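Local atomic coordinates of L-ornithine 5-monooxygenase (Pseudomonas aeruginosa, PDB entry 3S5W), a protein that hydroxylates the side-chain amine of L-ornithine with FAD, NADPH and dioxygen, the first step in making hydroxamate siderophores such as pyoverdin. Residues 303-308 with 417-422; 423-426 with 430-433. All coordinates share one frame; numbering follows the deposited sequence.

Interaction 1 of 2, residues 303-308 with 417-422. With NAP (NADP nicotinamide-adenine-dinucleotide phosphate), chain F; ONH (N~5~-hydroxy-L-ornithine), chain E.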
loop_
_atom_site.group_PDB
_atom_site.type_symbol
_atom_site.label_atom_id
_atom_site.label_comp_id
_atom_site.label_asym_id
_atom_site.label_seq_id
_atom_site.Cartn_x
_atom_site.Cartn_y
_atom_site.Cartn_z
ATOM N N THR A 303 14.084 2.127 7.359
ATOM C CA THR A 303 13.306 0.961 7.851
ATOM C C THR A 303 12.198 0.630 6.848
ATOM O O THR A 303 11.611 -0.439 6.889
ATOM C CB THR A 303 12.611 1.280 9.173
ATOM O OG1 THR A 303 11.734 2.398 8.973
ATOM C CG2 THR A 303 13.644 1.613 10.253
ATOM N N ASN A 304 11.925 1.553 5.925
ATOM C CA ASN A 304 10.770 1.359 5.050
ATOM C C ASN A 304 10.858 1.831 3.605
ATOM O O ASN A 304 10.133 1.316 2.766
ATOM C CB ASN A 304 9.512 1.961 5.694
ATOM C CG ASN A 304 8.212 1.466 5.018
ATOM O OD1 ASN A 304 7.942 0.263 4.997
ATOM N ND2 ASN A 304 7.432 2.392 4.426
ATOM N N TYR A 305 11.687 2.826 3.305
ATOM C CA TYR A 305 11.690 3.423 1.972
ATOM C C TYR A 305 13.056 3.308 1.321
ATOM O O TYR A 305 14.084 3.478 2.018
ATOM C CB TYR A 305 11.315 4.917 2.065
ATOM C CG TYR A 305 9.909 5.151 2.553
ATOM C CD1 TYR A 305 8.821 4.910 1.701
ATOM C CD2 TYR A 305 9.657 5.643 3.847
ATOM C CE1 TYR A 305 7.524 5.119 2.117
ATOM C CE2 TYR A 305 8.342 5.862 4.293
ATOM C CZ TYR A 305 7.278 5.597 3.407
ATOM O OH TYR A 305 5.967 5.791 3.784
ATOM N N SER A 306 13.053 3.026 0.004
ATOM C CA SER A 306 14.263 2.898 -0.832
ATOM C C SER A 306 15.231 1.837 -0.296
ATOM O O SER A 306 16.473 2.007 -0.348
ATOM C CB SER A 306 15.004 4.246 -0.952
ATOM O OG SER A 306 14.144 5.253 -1.467
ATOM N N VAL A 307 14.668 0.745 0.216
ATOM C CA VAL A 307 15.499 -0.307 0.793
ATOM C C VAL A 307 14.926 -1.660 0.353
ATOM O O VAL A 307 13.753 -1.763 -0.056
ATOM C CB VAL A 307 15.557 -0.244 2.330
ATOM C CG1 VAL A 307 16.457 0.938 2.835
ATOM C CG2 VAL A 307 14.131 -0.206 2.976
ATOM N N VAL A 308 15.781 -2.663 0.435
ATOM C CA VAL A 308 15.523 -4.010 -0.059
ATOM C C VAL A 308 15.913 -4.991 1.066
ATOM O O VAL A 308 16.912 -4.766 1.781
ATOM C CB VAL A 308 16.430 -4.271 -1.278
ATOM C CG1 VAL A 308 16.209 -5.646 -1.891
ATOM C CG2 VAL A 308 16.228 -3.159 -2.364
ATOM N N PHE A 417 -2.901 7.928 5.819
ATOM C CA PHE A 417 -2.594 9.274 5.303
ATOM C C PHE A 417 -1.938 10.171 6.333
ATOM O O PHE A 417 -1.916 11.408 6.195
ATOM C CB PHE A 417 -3.888 9.902 4.731
ATOM C CG PHE A 417 -4.293 9.244 3.463
ATOM C CD1 PHE A 417 -3.778 9.701 2.246
ATOM C CD2 PHE A 417 -5.079 8.077 3.483
ATOM C CE1 PHE A 417 -4.077 9.045 1.048
ATOM C CE2 PHE A 417 -5.393 7.413 2.285
ATOM C CZ PHE A 417 -4.889 7.895 1.064
ATOM N N SER A 418 -1.440 9.556 7.402
ATOM C CA SER A 418 -0.981 10.343 8.520
ATOM C C SER A 418 0.386 9.889 9.033
ATOM O O SER A 418 0.671 10.007 10.203
ATOM C CB SER A 418 -2.047 10.346 9.626
ATOM O OG SER A 418 -2.444 9.019 9.924
ATOM N N GLN A 419 1.233 9.402 8.135
ATOM C CA GLN A 419 2.633 9.124 8.501
ATOM C C GLN A 419 3.322 10.326 9.184
ATOM O O GLN A 419 4.041 10.136 10.182
ATOM C CB GLN A 419 3.430 8.685 7.284
ATOM C CG GLN A 419 4.928 8.436 7.559
ATOM C CD GLN A 419 5.617 7.991 6.312
ATOM O OE1 GLN A 419 6.224 8.798 5.604
ATOM N NE2 GLN A 419 5.482 6.713 5.990
ATOM N N ALA A 420 3.091 11.538 8.659
ATOM C CA ALA A 420 3.741 12.753 9.217
ATOM C C ALA A 420 3.511 12.938 10.718
ATOM O O ALA A 420 4.392 13.425 11.428
ATOM C CB ALA A 420 3.345 14.034 8.432
ATOM N N SER A 421 2.360 12.510 11.209
ATOM C CA SER A 421 2.004 12.706 12.620
ATOM C C SER A 421 1.987 11.433 13.468
ATOM O O SER A 421 2.040 11.497 14.699
ATOM C CB SER A 421 0.631 13.384 12.716
ATOM O OG SER A 421 -0.378 12.663 12.011
ATOM N N HIS A 422 1.819 10.286 12.825
ATOM C CA HIS A 422 1.607 9.026 13.561
ATOM C C HIS A 422 2.721 7.996 13.332
ATOM O O HIS A 422 2.729 6.963 13.981
ATOM C CB HIS A 422 0.274 8.373 13.131
ATOM C CG HIS A 422 -0.935 9.123 13.585
ATOM N ND1 HIS A 422 -1.772 8.654 14.578
ATOM C CD2 HIS A 422 -1.439 10.314 13.194
ATOM C CE1 HIS A 422 -2.766 9.514 14.748
ATOM N NE2 HIS A 422 -2.577 10.536 13.932
HETATM P PA NAP F . 9.971 2.997 -2.300
HETATM O O1A NAP F . 10.680 2.395 -1.165
HETATM O O2A NAP F . 9.397 4.301 -2.030
HETATM O O5B NAP F . 10.962 2.923 -3.537
HETATM C C5B NAP F . 10.786 3.864 -4.529
HETATM C C4B NAP F . 11.994 3.680 -5.423
HETATM O O4B NAP F . 11.694 4.455 -6.549
HETATM C C3B NAP F . 13.261 4.249 -4.769
HETATM O O3B NAP F . 14.338 3.484 -5.293
HETATM C C2B NAP F . 13.262 5.669 -5.364
HETATM O O2B NAP F . 14.562 6.158 -5.524
HETATM C C1B NAP F . 12.670 5.437 -6.775
HETATM N N9A NAP F . 12.101 6.694 -7.286
HETATM C C8A NAP F . 11.045 7.405 -6.754
HETATM N N7A NAP F . 10.834 8.513 -7.499
HETATM C C5A NAP F . 11.756 8.529 -8.476
HETATM C C6A NAP F . 12.019 9.439 -9.501
HETATM N N6A NAP F . 11.295 10.546 -9.619
HETATM N N1A NAP F . 13.050 9.182 -10.355
HETATM C C2A NAP F . 13.826 8.059 -10.251
HETATM N N3A NAP F . 13.572 7.149 -9.233
HETATM C C4A NAP F . 12.566 7.397 -8.357
HETATM O O3 NAP F . 8.852 1.995 -2.892
HETATM P PN NAP F . 8.752 0.370 -3.050
HETATM O O1N NAP F . 7.494 0.133 -3.834
HETATM O O2N NAP F . 10.018 -0.249 -3.561
HETATM O O5D NAP F . 8.498 0.049 -1.493
HETATM C C5D NAP F . 9.064 -0.939 -0.659
HETATM C C4D NAP F . 7.878 -1.223 0.255
HETATM O O4D NAP F . 7.769 -2.533 0.745
HETATM C C3D NAP F . 7.733 -0.392 1.520
HETATM O O3D NAP F . 7.592 0.980 1.238
HETATM C C2D NAP F . 6.503 -1.086 2.127
HETATM O O2D NAP F . 5.231 -0.541 1.797
HETATM C C1D NAP F . 6.600 -2.506 1.556
HETATM P P2B NAP F . 15.247 7.237 -4.529
HETATM O O1X NAP F . 16.390 7.751 -5.395
HETATM O O2X NAP F . 15.665 6.400 -3.335
HETATM O O3X NAP F . 14.218 8.270 -4.141
HETATM C C ONH E . 7.535 -3.922 11.326
HETATM N N ONH E . 9.710 -3.714 10.186
HETATM O O ONH E . 8.083 -4.895 11.924
HETATM C CA ONH E . 8.288 -3.293 10.188
HETATM C CB ONH E . 7.574 -3.599 8.865
HETATM C CD ONH E . 7.586 -3.174 6.439
HETATM N NE ONH E . 8.315 -2.458 5.424
HETATM C CG ONH E . 8.291 -2.869 7.742
HETATM O OZ ONH E . 8.171 -2.886 4.124
HETATM O OXT ONH E . 6.403 -3.443 11.621
#
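Tyr305 and Gln419 reach for each other from opposite directions and meet at the phenol oxygen. With CG anti to the backbone N (chi1 177°) and the chain extended beyond it, Gln419 sends its amide outward from the first turn of helix 419-422. Gln419 NE2 is modelled as donating to Tyr305 OH at the edge of the ring, near the ring plane, but the 2.4 Å between them is too short to trust. Ring and amide are turned 71° apart. This outer side is loose: a single residue pair meets, and both partners are partly exposed. The tight side lies within 303-308 itself, toward the ligands. Asn304 ND2 lies 3.4 Å above one face of the Tyr305 ring, toward its rim. Asn304 OD1 accepts from NE of hydroxyornithine at 2.8 Å, and Asn304 O from O3D of NADP. Next in line, Ser306 suits the phosphates, its N bonding O1A at 2.7 Å and its small hydroxyl reaching O2X of the 2'-phosphate. Tyrosine, with a flat face for one neighbour and a polar end for another, thus links a helix far along the chain to a loop whose polar groups hold both product and nicotinamide cofactor.

Interaction 2 of 2, residues 423-426 with 430-433; sequences GLSD and SVLP. With ONH (N~5~-hydroxy-L-ornithine), chain E.
Ser425 and Ser430 both place OG anti to their own carbonyl carbon, with chi1 at -71° and -49°, and the two side chains meet without bonding to each other. Ser425 OG lies 3.4 Å from Ser430 CB, so one hydroxyl rests against the other residue's methylene. Val431 closes in beside them: its CG1 is 3.7 Å from Ser425 CB, and CG2 packs on the same carbon. Serine is small enough for this buried spot, and its hydroxyl is satisfied elsewhere by the carbonyl of Phe277. The Ser430 hydroxyl turns to the ligand instead, where it donates to OXT of hydroxyornithine at 2.7 Å. A water that donates to Ser425 O (2.8 Å) and accepts from Val431 N (2.9 Å) links the two backbones just ahead of helix 432-447. Within 423-426, Asp426 N bonds Gly423 O and closes a type I turn; Gly423, at positive phi, ends the preceding short helix, a conformation a side chain would hinder. Ser430, with Ser425 packed behind it, forms part of the carboxylate end of the substrate pocket in this N-hydroxylating flavin monooxygenase, close to the FAD-binding residues Thr427 and Leu428.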
loop_
_atom_site.group_PDB
_atom_site.type_symbol
_atom_site.label_atom_id
_atom_site.label_comp_id
_atom_site.label_asym_id
_atom_site.label_seq_id
_atom_site.Cartn_x
_atom_site.Cartn_y
_atom_site.Cartn_z
ATOM N N GLY A 423 3.619 8.252 12.398
ATOM C CA GLY A 423 4.833 7.467 12.314
ATOM C C GLY A 423 4.877 6.500 11.148
ATOM O O GLY A 423 3.917 6.383 10.379
ATOM N N LEU A 424 6.002 5.789 11.043
ATOM C CA LEU A 424 6.258 4.889 9.913
ATOM C C LEU A 424 5.333 3.665 9.838
ATOM O O LEU A 424 5.241 3.026 8.777
ATOM C CB LEU A 424 7.756 4.483 9.876
ATOM C CG LEU A 424 8.654 5.647 9.431
ATOM C CD1 LEU A 424 10.094 5.419 9.859
ATOM C CD2 LEU A 424 8.625 5.853 7.950
ATOM N N SER A 425 4.627 3.340 10.923
ATOM C CA SER A 425 3.665 2.255 10.863
ATOM C C SER A 425 2.433 2.642 10.018
ATOM O O SER A 425 1.611 1.787 9.671
ATOM C CB SER A 425 3.181 1.887 12.269
ATOM O OG SER A 425 4.204 1.242 12.974
ATOM N N ASP A 426 2.298 3.936 9.722
ATOM C CA ASP A 426 0.987 4.436 9.244
ATOM C C ASP A 426 0.506 3.772 7.958
ATOM O O ASP A 426 -0.661 3.418 7.852
ATOM C CB ASP A 426 0.983 5.958 9.115
ATOM C CG ASP A 426 -0.451 6.528 8.997
ATOM O OD1 ASP A 426 -1.143 6.593 10.029
ATOM O OD2 ASP A 426 -0.865 6.857 7.871
ATOM N N SER A 430 1.627 -2.755 10.298
ATOM C CA SER A 430 2.228 -2.773 11.639
ATOM C C SER A 430 1.333 -2.579 12.877
ATOM O O SER A 430 1.476 -3.280 13.889
ATOM C CB SER A 430 3.450 -1.798 11.697
ATOM O OG SER A 430 4.326 -2.017 10.591
ATOM N N VAL A 431 0.436 -1.603 12.808
ATOM C CA VAL A 431 -0.365 -1.262 13.987
ATOM C C VAL A 431 -1.878 -1.384 13.715
ATOM O O VAL A 431 -2.671 -0.870 14.486
ATOM C CB VAL A 431 -0.053 0.144 14.564
ATOM C CG1 VAL A 431 1.384 0.230 15.103
ATOM C CG2 VAL A 431 -0.316 1.266 13.514
ATOM N N LEU A 432 -2.255 -2.080 12.651
ATOM C CA LEU A 432 -3.655 -2.165 12.262
ATOM C C LEU A 432 -4.582 -2.608 13.399
ATOM O O LEU A 432 -5.623 -2.000 13.571
ATOM C CB LEU A 432 -3.845 -3.016 11.012
ATOM C CG LEU A 432 -3.271 -2.457 9.692
ATOM C CD1 LEU A 432 -3.832 -3.285 8.598
ATOM C CD2 LEU A 432 -3.623 -1.008 9.466
ATOM N N PRO A 433 -4.206 -3.647 14.186
ATOM C CA PRO A 433 -5.150 -4.032 15.265
ATOM C C PRO A 433 -5.429 -2.942 16.298
ATOM O O PRO A 433 -6.551 -2.848 16.834
ATOM C CB PRO A 433 -4.459 -5.232 15.951
ATOM C CG PRO A 433 -3.537 -5.799 14.891
ATOM C CD PRO A 433 -3.060 -4.583 14.080
HETATM C C ONH E . 7.535 -3.922 11.326
HETATM N N ONH E . 9.710 -3.714 10.186
HETATM O O ONH E . 8.083 -4.895 11.924
HETATM C CA ONH E . 8.288 -3.293 10.188
HETATM C CB ONH E . 7.574 -3.599 8.865
HETATM C CD ONH E . 7.586 -3.174 6.439
HETATM N NE ONH E . 8.315 -2.458 5.424
HETATM C CG ONH E . 8.291 -2.869 7.742
HETATM O OZ ONH E . 8.171 -2.886 4.124
HETATM O OXT ONH E . 6.403 -3.443 11.621
HETATM O O HOH W 1 -0.404 -0.023 10.482
#

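In the fold
From the N-terminal side, the loop after helix 290-299 comes first. Interaction 1 joins it to helix 419-422, closing a long excursion that takes in helix 310-326 and the strands from 332-334 to 411-414. The chain then turns at once into interaction 2, a short local closure with three residues between its segments, leading into helix 432-447. The two are in series, neither nested nor crossed. They nevertheless touch: Ser418 OG probably bonds Asp426 OD1, and Leu424 packs against Thr303, so 423-426 contacts both halves of interaction 1. Both also touch hydroxyornithine, one at each end of it.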